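Local atomic coordinates of metalloprotease stcE (Escherichia coli, PDB entry 4DNY), a protein that probably cleaves mucin-type O-linked glycoproteins as a secreted zinc metalloprotease, and is linked to adhesion and immune evasion in enterohaemorrhagic infection. Residues V65-L70 / T92-D97; M80-S85 / G105-F110; S44-L49 / G73-G78. One frame throughout, in Å; residues are numbered along the deposited sequence.

The three contacts belong to one compact chain whose two sheets form a β-sandwich. Interaction 1 joins two strands of the three-stranded sheet. Interaction 2 joins two strands of the five-stranded sheet, with its centre about 12 Å away. The sheets face each other: Ile68 and Leu70 pack on Phe83, while Leu70 and Tyr95 pack on Phe110. Interaction 3 ties helix 43-49 to the loop between strands 67-69 and 80-86, about 15 Å and 16 Å from the other two, centre to centre. Its Ile45 and Leu49 rest on Val81. The segments run 44-49, 65-70, 73-78, 80-85, 92-97, 105-110. The chain thus passes between the sheets repeatedly, and sandwich and helix share one apolar core.

Interaction 1 of 3, residues V65-L70 / T92-D97; sequences VRDIYL and TVFYGD
The rings of Tyr69 and Phe94 form an offset stack, with planes 13° apart and centroids 4.6 Å apart. The two side chains share their first torsion (chi1 -66° and -62°), which helps them lie side by side, pointing the same way. Tyr69 CE1 lies 3.5 Å from Phe94 CD2. Thr92 CG2 sits over the ring face opposite Tyr69. Asp67 adds a polar edge contact: its OD1 lies in the Phe94 ring plane, 3.7 Å from CE2. That carboxylate is also held by Arg66, whose NH2 makes a 2.7 Å salt bridge to Asp67 OD2.

Four backbone hydrogen bonds set the parallel register. Thr92 and Phe94 donate to Arg66 O and Ile68 O; Ile68 and Leu70 donate to Thr92 O and Phe94 O. A water extends the ladder from Leu70 O to Gly96 N.

Ile68 and Val93 take the other face. Next to them Leu70 CG meets Val93 CG1 at 4.0 Å, and Leu70 CD1 meets Tyr95 CB at 3.8 Å. Phe83 and Phe110 of the facing sheet lie against Leu70 and Val93. The strand pair therefore has an aromatic, partly polar outer face and an apolar inner one, as expected of a β-sandwich layer.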
# COMPACT_ATOMS: atom_id res chain seq x y z
N VAL A 65 9.31 -2.70 -7.86
CA VAL A 65 8.62 -3.62 -8.73
C VAL A 65 7.57 -2.88 -9.51
O VAL A 65 7.11 -1.83 -9.05
CB VAL A 65 7.85 -4.73 -7.93
CG1 VAL A 65 8.91 -5.73 -7.37
CG2 VAL A 65 6.92 -4.14 -6.86
N ARG A 66 7.21 -3.42 -10.66
CA ARG A 66 6.24 -2.76 -11.54
C ARG A 66 4.83 -2.71 -11.02
O ARG A 66 4.22 -1.67 -11.12
CB ARG A 66 6.25 -3.46 -12.90
CG ARG A 66 5.54 -2.64 -13.93
CD ARG A 66 5.48 -3.39 -15.23
NE ARG A 66 4.39 -4.37 -15.13
CZ ARG A 66 4.10 -5.33 -16.00
NH1 ARG A 66 4.83 -5.49 -17.10
NH2 ARG A 66 3.06 -6.13 -15.75
N ASP A 67 4.33 -3.82 -10.51
CA ASP A 67 2.93 -3.93 -10.14
C ASP A 67 2.84 -4.26 -8.70
O ASP A 67 3.50 -5.14 -8.24
CB ASP A 67 2.21 -5.04 -10.93
CG ASP A 67 2.20 -4.78 -12.45
OD1 ASP A 67 2.12 -3.63 -12.87
OD2 ASP A 67 2.23 -5.77 -13.21
N ILE A 68 1.98 -3.54 -7.99
CA ILE A 68 1.74 -3.76 -6.59
C ILE A 68 0.25 -3.90 -6.34
O ILE A 68 -0.53 -3.02 -6.66
CB ILE A 68 2.24 -2.55 -5.78
CG1 ILE A 68 3.78 -2.39 -6.05
CG2 ILE A 68 1.93 -2.74 -4.28
CD1 ILE A 68 4.33 -1.04 -5.64
N TYR A 69 -0.12 -4.98 -5.64
CA TYR A 69 -1.53 -5.28 -5.42
C TYR A 69 -1.93 -5.11 -3.97
O TYR A 69 -1.32 -5.73 -3.08
CB TYR A 69 -1.83 -6.72 -5.85
CG TYR A 69 -1.66 -6.94 -7.34
CD1 TYR A 69 -2.70 -6.78 -8.21
CD2 TYR A 69 -0.40 -7.28 -7.87
CE1 TYR A 69 -2.54 -7.02 -9.57
CE2 TYR A 69 -0.23 -7.50 -9.23
CZ TYR A 69 -1.32 -7.33 -10.07
OH TYR A 69 -1.17 -7.55 -11.44
N LEU A 70 -2.97 -4.32 -3.70
CA LEU A 70 -3.47 -4.27 -2.34
C LEU A 70 -4.38 -5.49 -2.07
O LEU A 70 -5.12 -5.90 -2.93
CB LEU A 70 -4.21 -2.94 -2.12
CG LEU A 70 -3.42 -1.66 -2.26
CD1 LEU A 70 -4.23 -0.50 -1.62
CD2 LEU A 70 -2.07 -1.72 -1.53
N THR A 92 2.46 0.56 -10.81
CA THR A 92 0.99 0.63 -10.82
C THR A 92 0.55 -0.01 -9.51
O THR A 92 0.97 -1.15 -9.20
CB THR A 92 0.37 -0.13 -12.00
OG1 THR A 92 0.85 0.47 -13.23
CG2 THR A 92 -1.16 -0.03 -11.91
N VAL A 93 -0.31 0.70 -8.75
CA VAL A 93 -0.94 0.14 -7.56
C VAL A 93 -2.37 -0.22 -7.89
O VAL A 93 -3.15 0.64 -8.31
CB VAL A 93 -0.93 1.11 -6.39
CG1 VAL A 93 -1.66 0.49 -5.18
CG2 VAL A 93 0.55 1.49 -6.04
N PHE A 94 -2.70 -1.49 -7.73
CA PHE A 94 -4.02 -2.02 -7.99
C PHE A 94 -4.78 -2.13 -6.67
O PHE A 94 -4.28 -2.73 -5.69
CB PHE A 94 -3.92 -3.42 -8.65
CG PHE A 94 -3.24 -3.42 -9.97
CD1 PHE A 94 -3.95 -3.24 -11.13
CD2 PHE A 94 -1.82 -3.61 -10.06
CE1 PHE A 94 -3.29 -3.26 -12.34
CE2 PHE A 94 -1.18 -3.57 -11.26
CZ PHE A 94 -1.94 -3.38 -12.40
N TYR A 95 -6.01 -1.60 -6.66
CA TYR A 95 -6.81 -1.60 -5.47
C TYR A 95 -8.28 -1.79 -5.85
O TYR A 95 -8.90 -0.90 -6.42
CB TYR A 95 -6.56 -0.34 -4.64
CG TYR A 95 -6.87 0.98 -5.28
CD1 TYR A 95 -7.92 1.77 -4.85
CD2 TYR A 95 -6.06 1.47 -6.31
CE1 TYR A 95 -8.16 3.02 -5.43
CE2 TYR A 95 -6.25 2.69 -6.86
CZ TYR A 95 -7.32 3.48 -6.47
OH TYR A 95 -7.57 4.74 -6.98
N GLY A 96 -8.83 -2.96 -5.51
CA GLY A 96 -10.16 -3.33 -6.02
C GLY A 96 -10.21 -3.33 -7.53
O GLY A 96 -9.36 -3.95 -8.16
N ASP A 97 -11.19 -2.63 -8.10
CA ASP A 97 -11.37 -2.51 -9.55
C ASP A 97 -10.60 -1.32 -10.12
O ASP A 97 -10.67 -1.06 -11.33
CB ASP A 97 -12.87 -2.28 -9.87
CG ASP A 97 -13.73 -3.51 -9.61
OD1 ASP A 97 -13.17 -4.62 -9.62
OD2 ASP A 97 -14.94 -3.33 -9.38
O HOH W 1 3.35 -0.28 -14.03
O HOH W 2 -7.35 -5.10 -4.22

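Interaction 2 of 3, residues M80-S85 / G105-F110; sequences MVRFVS and GNTLLF
Arg82 and Leu109 face each other as a non-hydrogen-bonded pair in an antiparallel strand pair of the five-stranded sheet, one layer of the β-sandwich. Arg82 CB touches Leu109 CD1 at 3.8 Å. CG, anti to the backbone N (chi1 -176°), lies 3.5 Å from Leu108 O and also meets the methyl CG2 of Thr107. The chain bends at chi3 (-66°), which places NE 3.9 Å from Leu109 CD1. At the tip, NH1 makes a salt bridge with Glu56 on the neighbouring strand 54-60. The aliphatic part of the side chain thus packs across one strand, while the charge is paired over the other.

Leu109 also meets Met80, whose CE touches both of its methyls, with CD1 at 3.7 Å. Phe18, from a loop, packs on Met80 and Leu109 too.

Val81 pairs with Phe110 and Phe83 with Leu108, each pair through two backbone hydrogen bonds. Ser85 N to Asn106 O and Gly105 N to Ser85 O carry the ladder to the loop. The side chains of Val81, Phe83, Leu108 and Phe110 share the face turned to the other sheet, where Leu70 lies against both phenylalanines. Phe83 CB and Leu108 CB approach to 4.2 Å. The rings of Phe83 and Phe110 meet rim to rim, neither over the face of the other, with planes 84° apart. Their closest atoms are Phe83 CE2 and Phe110 CE2, at 3.7 Å.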
# COMPACT_ATOMS: atom_id res chain seq x y z
N MET A 80 -4.60 0.79 6.84
CA MET A 80 -4.08 1.80 5.91
C MET A 80 -2.78 1.36 5.26
O MET A 80 -2.00 0.63 5.85
CB MET A 80 -3.93 3.16 6.60
CG MET A 80 -5.24 3.73 7.00
SD MET A 80 -5.06 5.26 7.95
CE MET A 80 -4.23 6.42 6.79
N VAL A 81 -2.56 1.86 4.05
CA VAL A 81 -1.31 1.63 3.32
C VAL A 81 -0.84 2.95 2.74
O VAL A 81 -1.62 3.63 2.05
CB VAL A 81 -1.44 0.57 2.18
CG1 VAL A 81 -0.08 0.36 1.50
CG2 VAL A 81 -1.93 -0.75 2.80
N ARG A 82 0.40 3.30 3.00
CA ARG A 82 1.03 4.49 2.42
C ARG A 82 2.14 4.07 1.49
O ARG A 82 2.87 3.10 1.78
CB ARG A 82 1.61 5.40 3.54
CG ARG A 82 2.19 6.69 2.98
CD ARG A 82 2.70 7.59 4.05
NE ARG A 82 1.61 8.10 4.91
CZ ARG A 82 1.52 7.94 6.22
NH1 ARG A 82 2.46 7.22 6.87
NH2 ARG A 82 0.53 8.47 6.94
N PHE A 83 2.27 4.74 0.36
CA PHE A 83 3.40 4.54 -0.60
C PHE A 83 4.19 5.81 -0.69
O PHE A 83 3.60 6.88 -0.80
CB PHE A 83 2.90 4.20 -2.00
CG PHE A 83 2.28 2.86 -2.09
CD1 PHE A 83 3.01 1.78 -2.50
CD2 PHE A 83 0.92 2.66 -1.78
CE1 PHE A 83 2.43 0.51 -2.57
CE2 PHE A 83 0.34 1.41 -1.89
CZ PHE A 83 1.10 0.35 -2.27
N VAL A 84 5.52 5.68 -0.67
CA VAL A 84 6.43 6.76 -0.98
C VAL A 84 7.45 6.31 -1.98
O VAL A 84 8.23 5.39 -1.69
CB VAL A 84 7.15 7.30 0.32
CG1 VAL A 84 8.05 8.50 -0.04
CG2 VAL A 84 6.14 7.61 1.40
N SER A 85 7.41 6.87 -3.19
CA SER A 85 8.32 6.45 -4.26
C SER A 85 9.52 7.40 -4.38
O SER A 85 9.36 8.60 -4.60
CB SER A 85 7.63 6.43 -5.59
OG SER A 85 8.62 6.24 -6.60
N GLY A 105 8.78 10.61 -6.69
CA GLY A 105 8.49 11.81 -5.96
C GLY A 105 7.07 11.93 -5.47
O GLY A 105 6.68 13.01 -5.10
N ASN A 106 6.32 10.83 -5.47
CA ASN A 106 4.94 10.86 -5.07
C ASN A 106 4.65 10.00 -3.82
O ASN A 106 5.33 9.02 -3.57
CB ASN A 106 4.06 10.52 -6.22
CG ASN A 106 3.94 11.73 -7.19
OD1 ASN A 106 3.68 12.89 -6.77
ND2 ASN A 106 4.10 11.47 -8.41
N THR A 107 3.65 10.43 -3.08
CA THR A 107 3.14 9.70 -1.92
C THR A 107 1.68 9.37 -2.24
O THR A 107 0.91 10.24 -2.82
CB THR A 107 3.20 10.56 -0.67
OG1 THR A 107 4.53 10.78 -0.27
CG2 THR A 107 2.44 9.92 0.51
N LEU A 108 1.25 8.17 -1.90
CA LEU A 108 -0.13 7.73 -2.04
C LEU A 108 -0.61 7.18 -0.70
O LEU A 108 0.16 6.64 0.07
CB LEU A 108 -0.28 6.64 -3.09
CG LEU A 108 0.12 6.96 -4.50
CD1 LEU A 108 0.08 5.68 -5.33
CD2 LEU A 108 -0.76 8.06 -5.07
N LEU A 109 -1.91 7.29 -0.40
CA LEU A 109 -2.42 6.80 0.86
C LEU A 109 -3.81 6.15 0.68
O LEU A 109 -4.66 6.71 -0.06
CB LEU A 109 -2.55 7.93 1.85
CG LEU A 109 -2.97 7.59 3.29
CD1 LEU A 109 -1.88 6.71 3.97
CD2 LEU A 109 -3.19 8.84 4.11
N PHE A 110 -4.02 4.99 1.29
CA PHE A 110 -5.21 4.17 1.16
C PHE A 110 -5.72 3.75 2.53
O PHE A 110 -4.94 3.54 3.46
CB PHE A 110 -4.91 2.90 0.34
CG PHE A 110 -4.44 3.14 -1.05
CD1 PHE A 110 -5.32 3.13 -2.13
CD2 PHE A 110 -3.11 3.35 -1.30
CE1 PHE A 110 -4.86 3.35 -3.42
CE2 PHE A 110 -2.64 3.55 -2.61
CZ PHE A 110 -3.55 3.52 -3.66

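Interaction 3 of 3, residues S44-L49 / G73-G78; sequences SIHSHL and GPDLEG
A histidine-carboxylate hydrogen bond between His46 and Asp75 ties the helix to a short 3-10 turn. His46 NE2 donates to Asp75 OD1 over 2.6 Å, with 167° at the hydrogen. OD1 receives it on its syn lone pair, and the acceptor lies in the imidazole plane. The ring and carboxylate planes are turned 56° apart. His46 CG is anti to the backbone N (chi1 -155°), which carries the ring toward the 3-10 segment. The carboxylate probably polarises the imidazole.

Leu76 comes over a face of the same ring. Its CG is 4.0 Å from His46 NE2, and its CD2 is 3.8 Å from His46 CD2. Gly73 CA approaches the ring obliquely, 4.4 Å from His46 CE1.

In the fold, helix 43-49 packs over the five-stranded sheet of the β-sandwich, with Ile45 on Ile57 and Leu49 on Val55. The 3-10 segment 74-76 lies in the loop between strands 67-69 and 80-86, and Leu76 packs on Tyr112. Leu49 and Leu76 bring these two parts together. Their side chains cross at about a right angle, and Leu49 CD1 meets Leu76 CD2 at 3.5 Å, tighter than usual for two methyls. Leu49 O also takes a hydrogen bond from Lys79 NZ.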
# COMPACT_ATOMS: atom_id res chain seq x y z
N SER A 44 1.77 -10.32 1.37
CA SER A 44 2.69 -9.83 2.38
C SER A 44 2.17 -8.60 3.07
O SER A 44 2.32 -8.47 4.25
CB SER A 44 4.13 -9.56 1.82
OG SER A 44 4.14 -8.53 0.89
N ILE A 45 1.52 -7.72 2.31
CA ILE A 45 0.87 -6.54 2.92
C ILE A 45 -0.19 -7.03 3.88
O ILE A 45 -0.30 -6.55 5.01
CB ILE A 45 0.23 -5.63 1.82
CG1 ILE A 45 1.32 -4.95 0.93
CG2 ILE A 45 -0.64 -4.52 2.50
CD1 ILE A 45 0.74 -4.05 -0.13
N HIS A 46 -0.99 -8.04 3.45
CA HIS A 46 -2.04 -8.58 4.27
C HIS A 46 -1.47 -9.10 5.62
O HIS A 46 -1.99 -8.81 6.70
CB HIS A 46 -2.73 -9.73 3.50
CG HIS A 46 -4.14 -9.99 3.92
ND1 HIS A 46 -5.07 -10.55 3.05
CD2 HIS A 46 -4.80 -9.73 5.08
CE1 HIS A 46 -6.24 -10.62 3.67
NE2 HIS A 46 -6.10 -10.16 4.90
N SER A 47 -0.39 -9.86 5.53
CA SER A 47 0.26 -10.47 6.73
C SER A 47 0.75 -9.35 7.69
O SER A 47 0.55 -9.43 8.87
CB SER A 47 1.42 -11.41 6.33
OG SER A 47 2.40 -10.65 5.64
N HIS A 48 1.38 -8.33 7.13
CA HIS A 48 1.86 -7.21 7.96
C HIS A 48 0.78 -6.38 8.60
O HIS A 48 0.92 -5.90 9.73
CB HIS A 48 2.86 -6.33 7.14
CG HIS A 48 4.16 -7.02 6.90
ND1 HIS A 48 4.91 -7.56 7.93
CD2 HIS A 48 4.84 -7.25 5.76
CE1 HIS A 48 6.00 -8.12 7.41
NE2 HIS A 48 5.98 -7.92 6.10
N LEU A 49 -0.40 -6.34 7.96
CA LEU A 49 -1.53 -5.63 8.52
C LEU A 49 -2.26 -6.37 9.64
O LEU A 49 -3.07 -5.79 10.34
CB LEU A 49 -2.52 -5.23 7.40
CG LEU A 49 -2.07 -4.08 6.46
CD1 LEU A 49 -3.05 -3.86 5.33
CD2 LEU A 49 -1.86 -2.78 7.30
N GLY A 73 -9.99 -8.52 2.03
CA GLY A 73 -10.43 -9.44 3.07
C GLY A 73 -10.98 -8.72 4.26
O GLY A 73 -10.67 -7.55 4.52
N PRO A 74 -11.76 -9.44 5.04
CA PRO A 74 -12.44 -8.87 6.17
C PRO A 74 -11.53 -8.23 7.23
O PRO A 74 -11.85 -7.15 7.75
CB PRO A 74 -13.20 -10.07 6.77
CG PRO A 74 -13.28 -11.07 5.73
CD PRO A 74 -12.15 -10.85 4.79
N ASP A 75 -10.40 -8.87 7.52
CA ASP A 75 -9.53 -8.44 8.58
C ASP A 75 -8.77 -7.14 8.28
O ASP A 75 -8.02 -6.65 9.13
CB ASP A 75 -8.56 -9.56 9.00
CG ASP A 75 -7.67 -10.05 7.86
OD1 ASP A 75 -7.89 -9.73 6.68
OD2 ASP A 75 -6.73 -10.79 8.20
N LEU A 76 -9.00 -6.59 7.09
CA LEU A 76 -8.34 -5.31 6.67
C LEU A 76 -9.15 -4.07 7.07
O LEU A 76 -8.75 -2.94 6.82
CB LEU A 76 -8.14 -5.31 5.16
CG LEU A 76 -7.15 -6.33 4.55
CD1 LEU A 76 -7.27 -6.40 3.06
CD2 LEU A 76 -5.71 -6.09 5.01
N GLU A 77 -10.28 -4.26 7.71
CA GLU A 77 -11.14 -3.17 8.11
C GLU A 77 -10.39 -2.09 8.89
O GLU A 77 -9.77 -2.36 9.93
CB GLU A 77 -12.29 -3.71 8.92
CG GLU A 77 -13.45 -2.88 9.01
CD GLU A 77 -14.06 -2.45 7.68
OE1 GLU A 77 -13.98 -3.19 6.63
OE2 GLU A 77 -14.49 -1.33 7.74
N GLY A 78 -10.45 -0.87 8.37
CA GLY A 78 -9.81 0.31 8.96
C GLY A 78 -8.31 0.40 8.77
O GLY A 78 -7.68 1.38 9.24